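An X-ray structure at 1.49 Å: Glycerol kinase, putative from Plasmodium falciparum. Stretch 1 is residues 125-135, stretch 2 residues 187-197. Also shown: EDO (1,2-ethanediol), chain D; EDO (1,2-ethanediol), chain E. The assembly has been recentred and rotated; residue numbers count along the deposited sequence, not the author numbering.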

# COMPACT_ATOMS: atom_id res chain seq x y z
N ASP C 125 -4.88 14.76 -35.94
CA ASP C 125 -4.47 14.17 -37.15
C ASP C 125 -4.05 12.72 -36.95
O ASP C 125 -4.36 11.86 -37.76
N ILE C 126 -3.33 12.46 -35.88
CA ILE C 126 -2.94 11.06 -35.54
C ILE C 126 -4.22 10.18 -35.31
O ILE C 126 -4.32 9.07 -35.75
N GLN C 127 -5.18 10.77 -34.61
CA GLN C 127 -6.41 10.09 -34.27
C GLN C 127 -7.22 9.81 -35.49
O GLN C 127 -7.75 8.70 -35.66
N LYS C 128 -7.32 10.78 -36.40
CA LYS C 128 -8.09 10.57 -37.65
C LYS C 128 -7.45 9.45 -38.46
O LYS C 128 -8.08 8.61 -39.02
N LYS C 129 -6.12 9.41 -38.48
CA LYS C 129 -5.45 8.40 -39.27
C LYS C 129 -5.63 6.99 -38.70
O LYS C 129 -5.84 6.07 -39.44
N THR C 130 -5.37 6.87 -37.38
CA THR C 130 -5.15 5.58 -36.72
C THR C 130 -6.23 5.15 -35.78
O THR C 130 -6.25 4.02 -35.35
N GLY C 131 -7.06 6.06 -35.31
CA GLY C 131 -7.99 5.78 -34.23
C GLY C 131 -7.65 6.07 -32.78
O GLY C 131 -8.50 6.06 -31.90
N THR C 132 -6.43 6.55 -32.59
CA THR C 132 -5.90 6.85 -31.28
C THR C 132 -4.93 8.05 -31.33
O THR C 132 -4.39 8.32 -32.38
N TYR C 133 -4.80 8.68 -30.17
CA TYR C 133 -3.65 9.60 -29.94
C TYR C 133 -2.40 8.77 -29.61
O TYR C 133 -2.50 7.57 -29.38
N PHE C 134 -1.21 9.38 -29.70
CA PHE C 134 0.01 8.74 -29.20
C PHE C 134 -0.25 8.33 -27.76
O PHE C 134 -0.80 9.09 -26.94
N ASN C 135 0.29 7.15 -27.42
CA ASN C 135 0.23 6.63 -26.08
C ASN C 135 1.35 5.62 -25.84
O ASN C 135 2.07 5.31 -26.77
N ALA C 187 -3.60 -5.35 -36.46
CA ALA C 187 -2.94 -4.24 -37.16
C ALA C 187 -3.43 -2.89 -36.63
O ALA C 187 -2.67 -1.90 -36.63
N SER C 188 -4.69 -2.81 -36.20
CA SER C 188 -5.29 -1.55 -35.74
C SER C 188 -4.75 -1.09 -34.34
O SER C 188 -5.05 0.01 -33.89
N ARG C 189 -3.93 -2.01 -33.73
CA ARG C 189 -3.40 -1.82 -32.39
C ARG C 189 -1.94 -1.37 -32.39
O ARG C 189 -1.24 -1.35 -31.36
N THR C 190 -1.47 -1.08 -33.58
CA THR C 190 -0.02 -0.82 -33.78
C THR C 190 0.36 0.69 -33.83
O THR C 190 1.58 1.02 -33.61
N LEU C 191 -0.61 1.55 -34.17
CA LEU C 191 -0.41 2.99 -34.41
C LEU C 191 0.21 3.22 -35.82
O LEU C 191 0.66 4.31 -36.13
N LEU C 192 0.28 2.12 -36.63
CA LEU C 192 0.85 2.13 -37.98
C LEU C 192 -0.16 1.95 -39.12
O LEU C 192 0.23 2.10 -40.29
N MET C 193 -1.41 1.54 -38.80
CA MET C 193 -2.37 1.25 -39.83
C MET C 193 -3.32 2.45 -39.99
O MET C 193 -3.75 3.01 -38.98
N ASP C 194 -3.73 2.73 -41.22
CA ASP C 194 -4.78 3.68 -41.57
C ASP C 194 -6.12 3.01 -41.20
O ASP C 194 -6.46 1.95 -41.76
N ILE C 195 -6.78 3.55 -40.18
CA ILE C 195 -8.03 2.93 -39.66
C ILE C 195 -9.20 2.84 -40.65
O ILE C 195 -10.09 2.02 -40.48
N ASN C 196 -9.21 3.75 -41.65
CA ASN C 196 -10.21 3.80 -42.72
C ASN C 196 -9.85 2.90 -43.91
O ASN C 196 -10.69 2.18 -44.42
N THR C 197 -8.59 2.90 -44.34
CA THR C 197 -8.21 2.14 -45.52
C THR C 197 -7.71 0.69 -45.23
O THR C 197 -7.56 -0.13 -46.16

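A single direct hydrogen bond joins these two stretches, and it is backbone to backbone: Ile 195 N donates to Lys 129 O at 2.8 Å and 165°, where a helix that runs to Thr 130 gives out. The same carbonyl also receives a CA-H...O contact, Asp 194 CA to Lys 129 O at 3.4 Å. No side chain of one stretch hydrogen-bonds directly to the other; side chains supply packing, and two waters add polar links. The rule to read here is economy: one backbone bond joins the chains while one leucine supplies most of the apolar contact.

That leucine, Leu 191, loses more area to the partner stretch than any other residue here. Its backbone has positive phi, its chi1 of -111° lies between wells, and chi2 is t. Its CA-to-CB bond points sideways, yet the end of the side chain reaches the first stretch. Leu 191 CD2 lies 4.0 Å from CG2 of Ile 126 (m, m), 3.6 Å from Thr 130 OG1 and 3.6 Å from Thr 132 CG2, and it sits at the edge of the ring of Phe 134 (chi1 m), 4.4 Å from Phe 134 CD1. Leu 191 CD1 rests against the backbone, 4.2 Å from Phe 134 CA and 4.2 Å from Asn 135 N.

The threonines keep their hydroxyls occupied locally. Thr 130 (p) donates OG1 to Ile 126 O at 2.9 Å, back along the helix, while Thr 132 N gives OG1 of Thr 130 a weak bond at 3.4 Å. Thr 132 (t) points toward the partner and donates OG1 to Tyr 133 O at 2.9 Å.

Gly 131 leaves the helix with positive phi. A CB there would jam against the preceding carbonyl O, which by itself calls for glycine. Ile 195 (t, p) points toward this corner, its CB 3.7 Å from Thr 130 C and its CG2 3.7 Å from Lys 128 O.

Lys 129 (t, p, p, p) points away at CB but folds so that its CD lies 3.4 Å from Asp 194 OD2; its NZ instead donates to O2 of the chain E ethanediol at 2.7 Å. Asp 194 (t) uses OD1 to accept from Asn 196 N at 2.9 Å and Thr 197 N at 3.0 Å.

The oxygen of water 1 lies 3.1 Å from Lys 128 O and 2.6 Å from Asp 194 OD1, and accepts from Asn 196 ND2 at 2.8 Å. The oxygen of water 2 bridges the stretches, 2.8 Å from Thr 130 O and 2.9 Å from Met 193 O.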

# COMPACT_ATOMS: atom_id res chain seq x y z
CB ASP C 125 -3.27 14.88 -37.76
CG ASP C 125 -3.65 16.17 -38.49
OD1 ASP C 125 -4.85 16.48 -38.70
OD2 ASP C 125 -2.69 16.88 -38.87
CB ILE C 126 -1.95 11.04 -34.35
CG1 ILE C 126 -0.72 11.97 -34.67
CG2 ILE C 126 -1.67 9.60 -33.93
CD1 ILE C 126 0.10 11.53 -35.73
CB GLN C 127 -7.15 10.86 -33.21
CG GLN C 127 -8.46 10.12 -32.75
CD GLN C 127 -9.48 11.02 -32.05
OE1 GLN C 127 -9.51 12.27 -32.20
NE2 GLN C 127 -10.36 10.36 -31.30
CB LYS C 128 -8.18 11.83 -38.48
CG LYS C 128 -9.10 12.97 -37.94
CD LYS C 128 -10.50 12.46 -37.39
CE LYS C 128 -11.41 13.63 -36.94
NZ LYS C 128 -12.31 13.31 -35.74
CB LYS C 129 -4.02 8.82 -39.45
CG LYS C 129 -3.13 7.82 -40.20
CD LYS C 129 -3.54 7.49 -41.63
CE LYS C 129 -3.44 8.70 -42.72
NZ LYS C 129 -2.01 9.21 -42.80
CB THR C 130 -3.77 5.52 -35.96
OG1 THR C 130 -3.90 6.39 -34.81
CG2 THR C 130 -2.57 5.81 -36.87
CB THR C 132 -5.08 5.59 -30.68
OG1 THR C 132 -4.81 5.80 -29.29
CG2 THR C 132 -3.83 5.26 -31.58
CB TYR C 133 -3.96 10.51 -28.79
CG TYR C 133 -5.17 11.41 -28.91
CD1 TYR C 133 -5.48 12.02 -30.05
CD2 TYR C 133 -6.01 11.57 -27.86
CE1 TYR C 133 -6.50 12.94 -30.15
CE2 TYR C 133 -7.13 12.38 -27.98
CZ TYR C 133 -7.33 13.10 -29.17
OH TYR C 133 -8.45 13.97 -29.30
CB PHE C 134 1.20 9.74 -29.21
CG PHE C 134 1.71 10.13 -30.60
CD1 PHE C 134 1.49 9.36 -31.75
CD2 PHE C 134 2.41 11.31 -30.78
CE1 PHE C 134 1.99 9.74 -33.04
CE2 PHE C 134 2.86 11.66 -32.08
CZ PHE C 134 2.73 10.87 -33.14
CB ASN C 135 -1.19 6.07 -25.81
CG ASN C 135 -1.55 4.94 -26.75
OD1 ASN C 135 -0.68 4.03 -27.01
ND2 ASN C 135 -2.83 4.93 -27.22
CB ALA C 187 -3.07 -4.31 -38.68
CB SER C 188 -6.81 -1.69 -35.70
OG SER C 188 -7.25 -2.35 -34.53
CB ARG C 189 -3.55 -3.07 -31.57
CG ARG C 189 -4.94 -3.64 -31.61
CD ARG C 189 -6.02 -2.66 -31.22
NE ARG C 189 -5.93 -2.27 -29.80
CZ ARG C 189 -6.90 -1.76 -29.05
NH1 ARG C 189 -8.08 -1.41 -29.57
NH2 ARG C 189 -6.70 -1.58 -27.75
CB THR C 190 0.46 -1.49 -35.12
OG1 THR C 190 -0.19 -0.84 -36.21
CG2 THR C 190 0.36 -3.03 -35.15
CB LEU C 191 0.37 3.68 -33.32
CG LEU C 191 -0.34 4.68 -32.43
CD1 LEU C 191 0.45 5.09 -31.13
CD2 LEU C 191 -0.67 5.81 -33.25
CB LEU C 192 1.97 1.12 -38.16
CG LEU C 192 3.04 1.17 -37.12
CD1 LEU C 192 3.94 -0.05 -37.38
CD2 LEU C 192 3.78 2.52 -37.17
CB MET C 193 -3.19 0.05 -39.43
CG MET C 193 -4.04 -0.49 -40.58
SD MET C 193 -5.23 -1.77 -40.09
CE MET C 193 -6.58 -0.74 -39.38
CB ASP C 194 -4.73 4.02 -43.02
CG ASP C 194 -5.77 5.13 -43.39
OD1 ASP C 194 -6.95 5.06 -42.98
OD2 ASP C 194 -5.39 6.07 -44.17
CB ILE C 195 -8.47 3.70 -38.37
CG1 ILE C 195 -9.48 2.92 -37.50
CG2 ILE C 195 -9.05 5.05 -38.61
CD1 ILE C 195 -9.01 1.58 -37.06
CB ASN C 196 -10.47 5.22 -43.18
CG ASN C 196 -11.22 5.99 -42.19
OD1 ASN C 196 -12.44 5.74 -42.01
ND2 ASN C 196 -10.55 6.87 -41.46
CB THR C 197 -7.15 2.83 -46.32
OG1 THR C 197 -5.92 2.74 -45.57
CG2 THR C 197 -7.48 4.27 -46.61
C1 EDO D . -8.54 8.85 -28.45
O1 EDO D . -9.77 9.39 -27.91
C2 EDO D . -7.66 8.25 -27.38
O2 EDO D . -6.50 7.78 -27.92
C1 EDO E . 0.32 11.39 -39.58
O1 EDO E . 0.32 12.75 -40.01
C2 EDO E . -1.15 11.08 -39.58
O2 EDO E . -1.68 11.17 -40.92
O HOH W 1 -7.79 7.22 -41.73
O HOH W 2 -5.21 1.87 -36.77